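Local coordinates for protein type II restriction enzyme MunI (PDB 1D02) that recognises the double-stranded DNA sequence 5'-CAATTG-3' as a homodimer and cleaves each strand after the first C, at residues A118-C123 / T167-H172; G154-T157 / K161-R164. The protein carries 1 engineered substitution. All coordinates share one frame; numbering follows the deposited sequence.

Both contacts use helix 160-170, and contact 2 is nested inside the loop that contact 1 closes; their centres are about 11 Å apart. His119 of contact 1 joins them: its CE1 lies 3.5 Å from Arg162 CD, and its CG lies 3.8 Å from Ile156 CD1, both residues of contact 2. The helix meets the 3-10 segment 118-123 near its C-terminal end and 154-157 near its start. Each contact also reaches the DNA, on different strands: Arg121 of contact 1 bonds to nucleotides of chain A, Lys161 of contact 2 to a phosphate of chain B. Both contacts touch the second subunit as well.

Contact 1. Residues A118-C123 / T167-H172; sequences AHERSC and TFWYDH. With nucleotides of chain A.
Cys123 and Trp169 meet in a sulfur-aromatic contact that joins the 3-10 segment 118-123 of this PDDEXK-family nuclease to the last turn of helix 160-170. SG sits over one face of the indole, displaced toward its rim, 3.9 Å from the centroid of the six-membered ring and 30° off the ring normal. The far corner of that ring meets two more side chains of the segment: Trp169 CH2 is 3.5 Å from His119 CD2 and 3.6 Å from Glu120 CG. Imidazole and indole are tilted by only 18°, yet slid so far apart that they hardly overlap. His119 reaches the indole because its CG is wedged between the backbone N and the carbonyl carbon (chi1 61°), and NE2 is hydrogen-bonded to Glu165 OE1, on the helix that carries Trp169. The carboxylate of Glu120 goes on to salt bridges with Lys124 and Arg121 of the second subunit.

One shell out, His119 O accepts from both Ser122 N and Ser122 OG. A water that donates to this hydroxyl also bonds to Tyr170 OH, bridging the segments. Arg121 points away, toward the DNA, where NH1 and NH2 both bond to OP2 of DA4 of chain A. NH1 thus ties a backbone phosphate to a major-groove base edge, consistent with reading the AATT of the site: it also donates to N7 of DA5 of chain A, 3.0 Å away.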
loop_
_atom_site.group_PDB
_atom_site.type_symbol
_atom_site.label_atom_id
_atom_site.label_comp_id
_atom_site.label_asym_id
_atom_site.label_seq_id
_atom_site.Cartn_x
_atom_site.Cartn_y
_atom_site.Cartn_z
ATOM N N ALA D 118 -0.988 -3.108 -10.358
ATOM C CA ALA D 118 -0.872 -4.120 -9.310
ATOM C C ALA D 118 0.314 -3.839 -8.393
ATOM O O ALA D 118 0.312 -4.279 -7.234
ATOM C CB ALA D 118 -0.739 -5.534 -9.933
ATOM N N HIS D 119 1.321 -3.114 -8.890
ATOM C CA HIS D 119 2.493 -2.810 -8.047
ATOM C C HIS D 119 2.101 -2.060 -6.784
ATOM O O HIS D 119 2.865 -2.011 -5.805
ATOM C CB HIS D 119 3.550 -1.980 -8.798
ATOM C CG HIS D 119 3.053 -0.647 -9.274
ATOM N ND1 HIS D 119 2.027 -0.520 -10.184
ATOM C CD2 HIS D 119 3.477 0.613 -8.998
ATOM C CE1 HIS D 119 1.839 0.765 -10.449
ATOM N NE2 HIS D 119 2.707 1.472 -9.745
ATOM N N GLU D 120 0.928 -1.451 -6.811
ATOM C CA GLU D 120 0.442 -0.732 -5.629
ATOM C C GLU D 120 0.310 -1.653 -4.410
ATOM O O GLU D 120 0.335 -1.189 -3.270
ATOM C CB GLU D 120 -0.925 -0.104 -5.911
ATOM C CG GLU D 120 -0.865 1.039 -6.934
ATOM C CD GLU D 120 -2.265 1.483 -7.402
ATOM O OE1 GLU D 120 -3.272 0.828 -7.027
ATOM O OE2 GLU D 120 -2.342 2.473 -8.155
ATOM N N ARG D 121 0.134 -2.952 -4.652
ATOM C CA ARG D 121 -0.016 -3.920 -3.558
ATOM C C ARG D 121 1.177 -3.879 -2.588
ATOM O O ARG D 121 1.030 -4.174 -1.398
ATOM C CB ARG D 121 -0.137 -5.356 -4.114
ATOM C CG ARG D 121 -1.394 -5.622 -5.007
ATOM C CD ARG D 121 -1.346 -7.040 -5.584
ATOM N NE ARG D 121 -0.798 -7.841 -4.539
ATOM C CZ ARG D 121 0.268 -8.632 -4.620
ATOM N NH1 ARG D 121 0.939 -8.847 -5.738
ATOM N NH2 ARG D 121 0.799 -9.046 -3.487
ATOM N N SER D 122 2.349 -3.529 -3.117
ATOM C CA SER D 122 3.557 -3.479 -2.307
ATOM C C SER D 122 3.423 -2.452 -1.213
ATOM O O SER D 122 4.104 -2.549 -0.186
ATOM C CB SER D 122 4.793 -3.167 -3.166
ATOM O OG SER D 122 4.691 -1.913 -3.804
ATOM N N CYS D 123 2.518 -1.496 -1.398
ATOM C CA CYS D 123 2.356 -0.444 -0.391
ATOM C C CYS D 123 1.750 -0.935 0.921
ATOM O O CYS D 123 1.654 -0.160 1.873
ATOM C CB CYS D 123 1.536 0.730 -0.941
ATOM S SG CYS D 123 2.384 1.624 -2.270
ATOM N N THR D 167 8.645 7.353 -6.999
ATOM C CA THR D 167 9.557 8.312 -6.352
ATOM C C THR D 167 8.732 9.179 -5.412
ATOM O O THR D 167 9.124 9.439 -4.262
ATOM C CB THR D 167 10.228 9.226 -7.382
ATOM O OG1 THR D 167 11.095 8.450 -8.217
ATOM C CG2 THR D 167 11.039 10.316 -6.673
ATOM N N PHE D 168 7.572 9.611 -5.906
ATOM C CA PHE D 168 6.670 10.459 -5.137
ATOM C C PHE D 168 6.159 9.724 -3.909
ATOM O O PHE D 168 6.162 10.263 -2.803
ATOM C CB PHE D 168 5.486 10.886 -6.008
ATOM C CG PHE D 168 4.563 11.865 -5.340
ATOM C CD1 PHE D 168 4.750 13.234 -5.508
ATOM C CD2 PHE D 168 3.488 11.416 -4.576
ATOM C CE1 PHE D 168 3.875 14.154 -4.932
ATOM C CE2 PHE D 168 2.601 12.333 -3.988
ATOM C CZ PHE D 168 2.796 13.702 -4.167
ATOM N N TRP D 169 5.712 8.482 -4.093
ATOM C CA TRP D 169 5.192 7.723 -2.961
ATOM C C TRP D 169 6.175 7.641 -1.799
ATOM O O TRP D 169 5.804 7.849 -0.648
ATOM C CB TRP D 169 4.913 6.266 -3.356
ATOM C CG TRP D 169 3.755 5.973 -4.252
ATOM C CD1 TRP D 169 2.774 6.832 -4.695
ATOM C CD2 TRP D 169 3.470 4.696 -4.831
ATOM N NE1 TRP D 169 1.897 6.153 -5.527
ATOM C CE2 TRP D 169 2.303 4.845 -5.627
ATOM C CE3 TRP D 169 4.095 3.435 -4.757
ATOM C CZ2 TRP D 169 1.750 3.780 -6.345
ATOM C CZ3 TRP D 169 3.545 2.366 -5.475
ATOM C CH2 TRP D 169 2.378 2.556 -6.260
ATOM N N TYR D 170 7.425 7.291 -2.104
ATOM C CA TYR D 170 8.432 7.084 -1.069
ATOM C C TYR D 170 8.938 8.344 -0.361
ATOM O O TYR D 170 9.508 8.243 0.717
ATOM C CB TYR D 170 9.596 6.231 -1.621
ATOM C CG TYR D 170 9.270 4.723 -1.682
ATOM C CD1 TYR D 170 8.373 4.220 -2.624
ATOM C CD2 TYR D 170 9.803 3.839 -0.735
ATOM C CE1 TYR D 170 8.004 2.860 -2.612
ATOM C CE2 TYR D 170 9.456 2.493 -0.714
ATOM C CZ TYR D 170 8.554 2.012 -1.657
ATOM O OH TYR D 170 8.217 0.676 -1.632
ATOM N N ASP D 171 8.738 9.507 -0.971
ATOM C CA ASP D 171 9.064 10.770 -0.325
ATOM C C ASP D 171 10.483 10.784 0.258
ATOM O O ASP D 171 11.437 10.575 -0.481
ATOM C CB ASP D 171 8.000 11.006 0.759
ATOM C CG ASP D 171 7.883 12.451 1.167
ATOM O OD1 ASP D 171 7.676 13.318 0.295
ATOM O OD2 ASP D 171 7.979 12.714 2.373
ATOM N N HIS D 172 10.650 10.996 1.562
ATOM C CA HIS D 172 12.014 11.034 2.085
ATOM C C HIS D 172 12.618 9.677 2.466
ATOM O O HIS D 172 13.601 9.623 3.215
ATOM C CB HIS D 172 12.124 12.019 3.267
ATOM C CG HIS D 172 11.313 11.633 4.464
ATOM N ND1 HIS D 172 9.958 11.880 4.560
ATOM C CD2 HIS D 172 11.667 11.020 5.619
ATOM C CE1 HIS D 172 9.513 11.439 5.724
ATOM N NE2 HIS D 172 10.529 10.914 6.386
ATOM P P DA A 5 5.076 -11.893 -11.594
ATOM O OP1 DA A 5 5.395 -12.830 -12.695
ATOM O OP2 DA A 5 6.155 -11.139 -10.940
ATOM O "O5'" DA A 5 4.000 -10.783 -12.021
ATOM C "C5'" DA A 5 3.221 -10.924 -13.178
ATOM C "C4'" DA A 5 2.134 -9.872 -13.228
ATOM O "O4'" DA A 5 1.188 -10.083 -12.158
ATOM C "C3'" DA A 5 2.492 -8.377 -13.200
ATOM O "O3'" DA A 5 1.842 -7.737 -14.300
ATOM C "C2'" DA A 5 1.775 -7.869 -11.951
ATOM C "C1'" DA A 5 0.600 -8.835 -11.887
ATOM N N9 DA A 5 -0.118 -8.940 -10.619
ATOM C C8 DA A 5 0.383 -8.811 -9.345
ATOM N N7 DA A 5 -0.517 -8.962 -8.409
ATOM C C5 DA A 5 -1.690 -9.198 -9.100
ATOM C C6 DA A 5 -3.020 -9.433 -8.671
ATOM N N6 DA A 5 -3.393 -9.470 -7.386
ATOM N N1 DA A 5 -3.965 -9.621 -9.620
ATOM C C2 DA A 5 -3.590 -9.573 -10.903
ATOM N N3 DA A 5 -2.379 -9.363 -11.426
ATOM C C4 DA A 5 -1.464 -9.186 -10.463
ATOM P P DA A 4 4.287 -11.359 -5.008
ATOM O OP1 DA A 4 5.753 -11.177 -5.147
ATOM O OP2 DA A 4 3.422 -10.196 -4.676
ATOM O "O5'" DA A 4 3.760 -11.995 -6.369
ATOM C "C5'" DA A 4 4.316 -13.201 -6.874
ATOM C "C4'" DA A 4 3.806 -13.453 -8.275
ATOM O "O4'" DA A 4 2.394 -13.762 -8.257
ATOM C "C3'" DA A 4 3.964 -12.282 -9.233
ATOM O "O3'" DA A 4 4.302 -12.811 -10.520
ATOM C "C2'" DA A 4 2.591 -11.618 -9.215
ATOM C "C1'" DA A 4 1.652 -12.799 -9.001
ATOM N N9 DA A 4 0.426 -12.530 -8.241
ATOM C C8 DA A 4 0.320 -11.991 -6.980
ATOM N N7 DA A 4 -0.904 -11.986 -6.508
ATOM C C5 DA A 4 -1.662 -12.534 -7.533
ATOM C C6 DA A 4 -3.033 -12.848 -7.632
ATOM N N6 DA A 4 -3.914 -12.635 -6.653
ATOM N N1 DA A 4 -3.467 -13.415 -8.782
ATOM C C2 DA A 4 -2.578 -13.643 -9.757
ATOM N N3 DA A 4 -1.269 -13.400 -9.781
ATOM C C4 DA A 4 -0.864 -12.846 -8.619
ATOM P P DT A 6 2.573 -7.643 -15.719
ATOM O OP1 DT A 6 3.684 -8.623 -15.748
ATOM O OP2 DT A 6 2.840 -6.206 -15.973
ATOM O "O5'" DT A 6 1.441 -8.122 -16.719
ATOM C "C5'" DT A 6 1.185 -9.504 -16.844
ATOM C "C4'" DT A 6 -0.299 -9.762 -16.822
ATOM O "O4'" DT A 6 -0.833 -9.488 -15.505
ATOM C "C3'" DT A 6 -1.083 -8.870 -17.777
ATOM O "O3'" DT A 6 -1.290 -9.551 -19.004
ATOM C "C2'" DT A 6 -2.407 -8.632 -17.061
ATOM C "C1'" DT A 6 -2.192 -9.057 -15.611
ATOM N N1 DT A 6 -2.349 -7.894 -14.731
ATOM C C2 DT A 6 -3.505 -7.741 -13.993
ATOM O O2 DT A 6 -4.414 -8.557 -14.012
ATOM N N3 DT A 6 -3.557 -6.602 -13.231
ATOM C C4 DT A 6 -2.584 -5.624 -13.135
ATOM O O4 DT A 6 -2.768 -4.638 -12.416
ATOM C C5 DT A 6 -1.392 -5.864 -13.928
ATOM C C7 DT A 6 -0.284 -4.869 -13.889
ATOM C C6 DT A 6 -1.336 -6.971 -14.670
HETATM O O HOH W 1 5.723 0.442 -2.954
#

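Contact 2. Residues G154-T157 / K161-R164; sequences GDIT and KRVR. With nucleotides of chain B.
Gly154 O is gripped twice by Thr157, the residue whose own carbonyl rests against Val163: OG1 donates to it at 2.7 Å and the backbone N at 3.0 Å. The hydroxyl comes in almost straight on the carbonyl, with a C=O...OG1 angle of 168°. This tight turn starts a beta-alpha-beta crossover, in which the chain leaves strand 148-153, runs through helix 160-170 and returns as the neighbouring parallel strand 177-180. Gly154 has a positive phi of 96° with an extended psi, where a side chain would collide with the carbonyl O of the residue before.

Across the contact no hydrogen bond forms; aliphatic carbons meet each other and backbone carbonyls. Ile156 CG1 presses on the root of Arg162, 3.5 Å from its CB, while Ile156 CD1 meets Arg162 CD farther along; the two side chains cross at about a right angle. On the next residue pair, Val163 CG2 sits 3.3 Å from Thr157 O, a carbonyl that also accepts a hydrogen bond from Arg181 NE.

Further out, polar partners fix both sides. Asp159 OD1 accepts from the backbone N of Lys161 and of Arg162 at the start of the helix, and Ile156 is tied by its backbone to Gln102. A bend at chi2 (-86°) carries the guanidinium of Arg162 away from 154-157, where NH1 forms a salt bridge with Glu165 and NH2 donates to Gly114 O. Trp78 of the second subunit makes a cation-pi contact with Lys161, whose side chain, bent at chi3, runs to a backbone phosphate of the DNA and not to a base. At the DNA, Lys161 NZ donates to OP2 of DC2 of chain B, 2.6 Å away.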
loop_
_atom_site.group_PDB
_atom_site.type_symbol
_atom_site.label_atom_id
_atom_site.label_comp_id
_atom_site.label_asym_id
_atom_site.label_seq_id
_atom_site.Cartn_x
_atom_site.Cartn_y
_atom_site.Cartn_z
ATOM N N GLY D 154 11.469 -5.194 -14.501
ATOM C CA GLY D 154 10.603 -5.133 -15.677
ATOM C C GLY D 154 10.559 -3.747 -16.299
ATOM O O GLY D 154 11.213 -2.806 -15.833
ATOM N N ASP D 155 9.771 -3.594 -17.357
ATOM C CA ASP D 155 9.700 -2.287 -18.010
ATOM C C ASP D 155 9.169 -1.165 -17.104
ATOM O O ASP D 155 9.394 0.020 -17.377
ATOM C CB ASP D 155 8.876 -2.409 -19.303
ATOM C CG ASP D 155 9.652 -3.090 -20.409
ATOM O OD1 ASP D 155 9.035 -3.596 -21.367
ATOM O OD2 ASP D 155 10.891 -3.108 -20.330
ATOM N N ILE D 156 8.483 -1.511 -16.014
ATOM C CA ILE D 156 7.996 -0.460 -15.118
ATOM C C ILE D 156 9.160 0.405 -14.644
ATOM O O ILE D 156 8.998 1.611 -14.436
ATOM C CB ILE D 156 7.249 -1.063 -13.882
ATOM C CG1 ILE D 156 6.710 0.049 -12.977
ATOM C CG2 ILE D 156 8.175 -1.997 -13.106
ATOM C CD1 ILE D 156 5.826 -0.488 -11.801
ATOM N N THR D 157 10.345 -0.188 -14.533
ATOM C CA THR D 157 11.514 0.549 -14.036
ATOM C C THR D 157 12.021 1.635 -14.962
ATOM O O THR D 157 12.883 2.424 -14.574
ATOM C CB THR D 157 12.707 -0.382 -13.757
ATOM O OG1 THR D 157 13.098 -1.018 -14.976
ATOM C CG2 THR D 157 12.338 -1.446 -12.741
ATOM N N LYS D 161 6.149 7.641 -16.169
ATOM C CA LYS D 161 5.113 7.953 -15.190
ATOM C C LYS D 161 5.305 7.100 -13.918
ATOM O O LYS D 161 5.285 7.623 -12.793
ATOM C CB LYS D 161 3.725 7.702 -15.798
ATOM C CG LYS D 161 2.598 7.914 -14.804
ATOM C CD LYS D 161 1.253 7.366 -15.322
ATOM C CE LYS D 161 0.798 8.116 -16.547
ATOM N NZ LYS D 161 -0.642 7.833 -16.805
ATOM N N ARG D 162 5.506 5.793 -14.084
ATOM C CA ARG D 162 5.697 4.914 -12.928
ATOM C C ARG D 162 6.922 5.264 -12.097
ATOM O O ARG D 162 6.866 5.189 -10.874
ATOM C CB ARG D 162 5.797 3.453 -13.386
ATOM C CG ARG D 162 4.510 2.937 -14.035
ATOM C CD ARG D 162 3.486 2.389 -13.016
ATOM N NE ARG D 162 2.177 2.413 -13.640
ATOM C CZ ARG D 162 1.295 3.389 -13.473
ATOM N NH1 ARG D 162 1.568 4.403 -12.651
ATOM N NH2 ARG D 162 0.216 3.439 -14.240
ATOM N N VAL D 163 8.035 5.629 -12.736
ATOM C CA VAL D 163 9.226 5.956 -11.950
ATOM C C VAL D 163 8.970 7.200 -11.106
ATOM O O VAL D 163 9.346 7.264 -9.945
ATOM C CB VAL D 163 10.442 6.121 -12.882
ATOM C CG1 VAL D 163 11.634 6.720 -12.144
ATOM C CG2 VAL D 163 10.815 4.726 -13.429
ATOM N N ARG D 164 8.290 8.178 -11.692
ATOM C CA ARG D 164 7.967 9.396 -10.966
ATOM C C ARG D 164 6.918 9.140 -9.873
ATOM O O ARG D 164 6.981 9.726 -8.784
ATOM C CB ARG D 164 7.486 10.441 -11.971
ATOM C CG ARG D 164 8.637 10.930 -12.882
ATOM C CD ARG D 164 8.204 12.134 -13.743
ATOM N NE ARG D 164 9.342 12.741 -14.450
ATOM C CZ ARG D 164 9.909 12.242 -15.551
ATOM N NH1 ARG D 164 9.451 11.121 -16.101
ATOM N NH2 ARG D 164 10.960 12.867 -16.103
ATOM P P DC B 2 -3.320 10.076 -14.866
ATOM O OP1 DC B 2 -3.337 11.177 -13.875
ATOM O OP2 DC B 2 -2.023 9.548 -15.358
ATOM O "O5'" DC B 2 -4.155 8.885 -14.252
ATOM C "C5'" DC B 2 -5.497 9.126 -13.907
ATOM C "C4'" DC B 2 -6.149 7.854 -13.450
ATOM O "O4'" DC B 2 -6.449 7.047 -14.609
ATOM C "C3'" DC B 2 -5.351 6.967 -12.483
ATOM O "O3'" DC B 2 -6.119 6.936 -11.279
ATOM C "C2'" DC B 2 -5.249 5.628 -13.217
ATOM C "C1'" DC B 2 -6.390 5.699 -14.231
ATOM N N1 DC B 2 -6.267 4.916 -15.466
ATOM C C2 DC B 2 -7.324 4.074 -15.822
ATOM O O2 DC B 2 -8.326 4.030 -15.075
ATOM N N3 DC B 2 -7.240 3.344 -16.959
ATOM C C4 DC B 2 -6.162 3.465 -17.740
ATOM N N4 DC B 2 -6.119 2.759 -18.862
ATOM C C5 DC B 2 -5.077 4.330 -17.404
ATOM C C6 DC B 2 -5.167 5.022 -16.266
#